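Local coordinates for manganese lipoxygenase (Gaeumannomyces graminis, PDB 5FX8), which oxidises linoleic and alpha-linolenic acids with molecular oxygen to 11S- and 13R-hydroperoxides, using a catalytic manganese ion, at residues A477-V480 and M481-S485; A606-P609 and A610-P613. One frame throughout, in Å; residues are numbered along the deposited sequence.

Contact 1: residues A477-V480 and M481-S485. With MN (manganese (II) ion), chain I.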
ATOM      1  N   ALA A 477       4.753  -6.846  -7.322  1.00  5.92           N
ATOM      2  CA  ALA A 477       3.726  -7.853  -7.092  1.00  6.54           C
ATOM      3  C   ALA A 477       2.815  -7.512  -5.905  1.00  8.79           C
ATOM      4  O   ALA A 477       1.598  -7.706  -5.979  1.00 10.05           O
ATOM      5  CB  ALA A 477       4.371  -9.207  -6.886  1.00  6.07           C
ATOM      6  N   HIS A 478       3.381  -7.029  -4.797  1.00 15.20           N
ATOM      7  CA  HIS A 478       2.545  -6.672  -3.660  1.00  8.44           C
ATOM      8  C   HIS A 478       1.487  -5.658  -4.047  1.00  8.40           C
ATOM      9  O   HIS A 478       0.331  -5.763  -3.630  1.00  8.20           O
ATOM     10  CB  HIS A 478       3.389  -6.102  -2.527  1.00  8.25           C
ATOM     11  CG  HIS A 478       2.574  -5.650  -1.355  1.00  7.09           C
ATOM     12  ND1 HIS A 478       2.024  -4.398  -1.276  1.00  6.87           N
ATOM     13  CD2 HIS A 478       2.171  -6.308  -0.245  1.00  7.25           C
ATOM     14  CE1 HIS A 478       1.342  -4.291  -0.153  1.00  7.58           C
ATOM     15  NE2 HIS A 478       1.422  -5.434   0.496  1.00 16.29           N
ATOM     16  N   HIS A 479       1.859  -4.672  -4.841  1.00 11.08           N
ATOM     17  CA  HIS A 479       0.971  -3.558  -5.095  1.00  8.21           C
ATOM     18  C   HIS A 479      -0.048  -3.871  -6.172  1.00  8.30           C
ATOM     19  O   HIS A 479      -0.906  -3.049  -6.461  1.00 12.94           O
ATOM     20  CB  HIS A 479       1.807  -2.335  -5.447  1.00  8.20           C
ATOM     21  CG  HIS A 479       2.989  -2.127  -4.542  1.00  8.44           C
ATOM     22  ND1 HIS A 479       2.935  -2.300  -3.177  1.00  8.19           N
ATOM     23  CD2 HIS A 479       4.260  -1.754  -4.814  1.00  8.46           C
ATOM     24  CE1 HIS A 479       4.113  -2.030  -2.649  1.00  7.88           C
ATOM     25  NE2 HIS A 479       4.936  -1.702  -3.624  1.00  7.84           N
ATOM     26  N   VAL A 480       0.024  -5.037  -6.779  1.00 11.24           N
ATOM     27  CA  VAL A 480      -1.046  -5.458  -7.653  1.00  8.92           C
ATOM     28  C   VAL A 480      -2.164  -6.085  -6.832  1.00 10.20           C
ATOM     29  O   VAL A 480      -3.344  -5.932  -7.148  1.00 21.16           O
ATOM     30  CB  VAL A 480      -0.476  -6.418  -8.719  1.00  7.98           C
ATOM     31  CG1 VAL A 480      -1.563  -7.009  -9.579  1.00  8.99           C
ATOM     32  CG2 VAL A 480       0.530  -5.716  -9.575  1.00  6.91           C
ATOM     33  N   MET A 481      -1.817  -6.790  -5.758  1.00  8.93           N
ATOM     34  CA  MET A 481      -2.822  -7.491  -4.974  1.00  8.89           C
ATOM     35  C   MET A 481      -3.398  -6.631  -3.858  1.00  9.13           C
ATOM     36  O   MET A 481      -4.587  -6.709  -3.578  1.00 16.94           O
ATOM     37  CB  MET A 481      -2.227  -8.765  -4.373  1.00  9.43           C
ATOM     38  CG  MET A 481      -1.766  -9.791  -5.364  1.00  9.86           C
ATOM     39  SD  MET A 481      -3.134 -10.571  -6.205  1.00 35.44           S
ATOM     40  CE  MET A 481      -2.964 -12.239  -5.585  1.00 10.69           C
ATOM     41  N   ASN A 482      -2.574  -5.809  -3.230  1.00  9.31           N
ATOM     42  CA  ASN A 482      -2.874  -5.087  -2.013  1.00  8.09           C
ATOM     43  C   ASN A 482      -2.541  -3.638  -2.286  1.00  8.52           C
ATOM     44  O   ASN A 482      -2.727  -3.182  -3.413  1.00 12.15           O
ATOM     45  CB  ASN A 482      -2.053  -5.640  -0.859  1.00  8.66           C
ATOM     46  CG  ASN A 482      -2.553  -5.192   0.472  1.00 11.54           C
ATOM     47  OD1 ASN A 482      -1.771  -4.832   1.350  1.00 40.46           O
ATOM     48  ND2 ASN A 482      -3.864  -5.193   0.638  1.00 10.02           N
ATOM     49  N   GLN A 483      -2.031  -2.921  -1.292  1.00  8.08           N
ATOM     50  CA  GLN A 483      -1.655  -1.509  -1.418  1.00  9.09           C
ATOM     51  C   GLN A 483      -2.866  -0.741  -1.952  1.00 10.42           C
ATOM     52  O   GLN A 483      -3.955  -0.871  -1.378  1.00 15.56           O
ATOM     53  CB  GLN A 483      -0.365  -1.411  -2.246  1.00  8.88           C
ATOM     54  CG  GLN A 483       0.435  -0.117  -2.060  1.00  9.11           C
ATOM     55  CD  GLN A 483       0.993   0.132  -0.646  1.00  7.79           C
ATOM     56  OE1 GLN A 483       1.654  -0.709  -0.049  1.00  7.30           O
ATOM     57  NE2 GLN A 483       0.761   1.313  -0.146  1.00  8.65           N
ATOM     58  N   GLY A 484      -2.739   0.057  -3.011  1.00 10.16           N
ATOM     59  CA  GLY A 484      -3.858   0.830  -3.506  1.00  9.74           C
ATOM     60  C   GLY A 484      -4.739   0.116  -4.478  1.00 10.13           C
ATOM     61  O   GLY A 484      -5.732   0.666  -4.956  1.00 10.49           O
ATOM     62  N   SER A 485      -4.431  -1.121  -4.767  1.00 15.36           N
ATOM     63  CA  SER A 485      -5.193  -1.839  -5.781  1.00 10.82           C
ATOM     64  C   SER A 485      -6.620  -2.188  -5.369  1.00 10.86           C
ATOM     65  O   SER A 485      -7.520  -2.042  -6.181  1.00 10.98           O
ATOM     66  CB  SER A 485      -4.446  -3.092  -6.193  1.00  9.02           C
ATOM     67  OG  SER A 485      -3.459  -2.706  -7.099  1.00 10.29           O
TER
HETATM   68 MN    MN I1000       0.081  -6.188   2.111  1.00  8.02          MN
HETATM   69  O   HOH W   1      -1.471  -6.554   3.944  1.00 33.97           O
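At the end of helix 460-481 Asn482 N donates to His478 O at 2.9 Å, and Asn482 then leaves helical geometry to begin a type II' beta turn that closes at Ser485. The side chains of His478 and Asn482 run side by side in the same direction, each with CG anti to its own backbone N (chi1 177° and -165°), and both end on the manganese: His478 NE2 lies 2.2 Å and Asn482 OD1 2.4 Å from the ion. Their flat groups are almost perpendicular, 84° apart, while Asn482 CB sits over one face of the imidazole in a CH-pi contact. The helix end thus supplies two of the five protein ligands of the lipoxygenase metal site; His290 and His294 of helix 268-305, the C-terminal Val618 and a water complete the coordination. Together with the metal bond, a second-shell bond fixes the rotation of the His478 ring: His478 ND1 donates to His479 ND1 at 3.0 Å, the acceptor lying in the plane of the His478 ring but the donor tilted out of that of His479, whose NE2 in turn bonds to Pro613 O. Gln483 CG and CB both come within 3.5 Å of His479 ND1, with the amide turned steeply against that ring and OE1 held by Ser617. From the end of the turn, Ser485 OG reaches back to His479 O at 2.7 Å, tilted from the carbonyl plane.

Contact 2: residues A606-P609 and A610-P613; sequences ALNP and AVNP
The carbonyl oxygen of Asn608 takes two backbone donors at once, Val611 N and Asn612 N, each at 3.2 Å. The first bond closes a type I beta turn with Pro609 and Ala610 at its corners. Nested on it is an Asx turn: placing CG anti to the backbone N (chi1 -171°) brings Asn608 OD1 within reach of Ala610 N, from which it accepts at 2.8 Å, the donor lying above the amide carbonyl plane. The rest of that amide packs across Val611 at about a right angle, Asn608 ND2 approaching Val611 CG2 to 3.5 Å. Outside the turn, Asn608 and Ala610 lean on Ser583 of helix 566-587, and Asn612 pairs through its backbone with Val551, placing the turn between this helix and a neighbouring loop on the C-terminal run toward Val618. Asn612 folds its side chain back under the turn, with CG beside its own backbone N, and thereby spans from residue 612 to 606. Its ND2 donates to Ala606 O at 2.7 Å; the acceptor lies in the plane of the Asn612 amide, whereas the nitrogen stands above the plane of the Ala606 carbonyl.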
ATOM      1  N   ALA A 606      -1.652  -0.077 -11.692  1.00 13.84           N
ATOM      2  CA  ALA A 606      -1.263  -0.573 -10.384  1.00  9.44           C
ATOM      3  C   ALA A 606       0.224  -0.776 -10.264  1.00 12.80           C
ATOM      4  O   ALA A 606       0.726  -0.982  -9.154  1.00 15.52           O
ATOM      5  CB  ALA A 606      -1.934  -1.894 -10.103  1.00 11.60           C
ATOM      6  N   LEU A 607       0.932  -0.778 -11.381  1.00 11.08           N
ATOM      7  CA  LEU A 607       2.349  -1.037 -11.379  1.00  9.29           C
ATOM      8  C   LEU A 607       3.149   0.206 -11.670  1.00 10.73           C
ATOM      9  O   LEU A 607       4.338   0.099 -11.964  1.00 14.09           O
ATOM     10  CB  LEU A 607       2.666  -2.128 -12.387  1.00 12.12           C
ATOM     11  CG  LEU A 607       2.525  -3.525 -11.840  1.00  9.74           C
ATOM     12  CD1 LEU A 607       2.688  -4.437 -12.979  1.00  9.07           C
ATOM     13  CD2 LEU A 607       3.601  -3.728 -10.794  1.00  7.53           C
ATOM     14  N   ASN A 608       2.518   1.376 -11.617  1.00 11.33           N
ATOM     15  CA  ASN A 608       3.172   2.668 -11.763  1.00 12.32           C
ATOM     16  C   ASN A 608       4.246   2.819 -10.700  1.00 12.14           C
ATOM     17  O   ASN A 608       3.921   2.907  -9.512  1.00 11.54           O
ATOM     18  CB  ASN A 608       2.153   3.804 -11.654  1.00 13.04           C
ATOM     19  CG  ASN A 608       2.737   5.171 -12.019  1.00 15.97           C
ATOM     20  OD1 ASN A 608       3.940   5.391 -11.959  1.00 16.55           O
ATOM     21  ND2 ASN A 608       1.875   6.082 -12.416  1.00 13.52           N
ATOM     22  N   PRO A 609       5.529   2.869 -11.082  1.00 12.60           N
ATOM     23  CA  PRO A 609       6.590   2.999 -10.078  1.00 10.66           C
ATOM     24  C   PRO A 609       6.659   4.364  -9.445  1.00 10.46           C
ATOM     25  O   PRO A 609       7.339   4.517  -8.445  1.00 16.16           O
ATOM     26  CB  PRO A 609       7.857   2.685 -10.869  1.00 10.20           C
ATOM     27  CG  PRO A 609       7.535   2.998 -12.229  1.00 12.02           C
ATOM     28  CD  PRO A 609       6.088   2.798 -12.438  1.00 12.33           C
ATOM     29  N   ALA A 610       5.986   5.365  -9.984  1.00 12.21           N
ATOM     30  CA  ALA A 610       5.987   6.666  -9.347  1.00 11.73           C
ATOM     31  C   ALA A 610       4.974   6.761  -8.233  1.00 12.51           C
ATOM     32  O   ALA A 610       5.026   7.710  -7.450  1.00 18.85           O
ATOM     33  CB  ALA A 610       5.703   7.760 -10.359  1.00 12.15           C
ATOM     34  N   VAL A 611       4.068   5.798  -8.148  1.00 11.80           N
ATOM     35  CA  VAL A 611       2.981   5.822  -7.192  1.00 12.77           C
ATOM     36  C   VAL A 611       3.199   4.806  -6.089  1.00 10.90           C
ATOM     37  O   VAL A 611       2.837   5.038  -4.941  1.00 21.38           O
ATOM     38  CB  VAL A 611       1.643   5.568  -7.925  1.00 13.70           C
ATOM     39  CG1 VAL A 611       0.497   5.509  -6.943  1.00 13.60           C
ATOM     40  CG2 VAL A 611       1.423   6.648  -8.986  1.00 12.87           C
ATOM     41  N   ASN A 612       3.783   3.716  -6.411  1.00 12.82           N
ATOM     42  CA  ASN A 612       3.933   2.657  -5.442  1.00 12.41           C
ATOM     43  C   ASN A 612       5.139   2.887  -4.542  1.00  8.55           C
ATOM     44  O   ASN A 612       6.109   3.500  -4.946  1.00 16.36           O
ATOM     45  CB  ASN A 612       4.053   1.341  -6.172  1.00  9.43           C
ATOM     46  CG  ASN A 612       2.745   0.924  -6.736  1.00 11.18           C
ATOM     47  OD1 ASN A 612       1.720   1.182  -6.109  1.00 19.87           O
ATOM     48  ND2 ASN A 612       2.738   0.295  -7.899  1.00 12.19           N
ATOM     49  N   PRO A 613       5.097   2.412  -3.315  1.00  8.02           N
ATOM     50  CA  PRO A 613       6.303   2.400  -2.502  1.00  7.65           C
ATOM     51  C   PRO A 613       7.227   1.283  -2.934  1.00  7.31           C
ATOM     52  O   PRO A 613       6.810   0.311  -3.553  1.00  6.98           O
ATOM     53  CB  PRO A 613       5.763   2.140  -1.092  1.00  6.88           C
ATOM     54  CG  PRO A 613       4.605   1.377  -1.302  1.00  6.61           C
ATOM     55  CD  PRO A 613       3.964   1.840  -2.575  1.00  9.03           C
TER

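Contact 1 lies close to the centre of the molecule and is wholly buried, whereas contact 2, some 9 Å away between centres, is mostly buried but has Ala610 and Val611 partly exposed. Metal coordination and a hydrogen bond between two histidines dominate the first; the second is built from amide and backbone hydrogen bonds. The two meet directly through His479, whose CD2 packs on Asn612 CB. Further along, Leu607 rests on Val480 and Ala606 on Ser485. The 606-613 turn thus lies against the end of helix 460-481 and backs the second-shell His479.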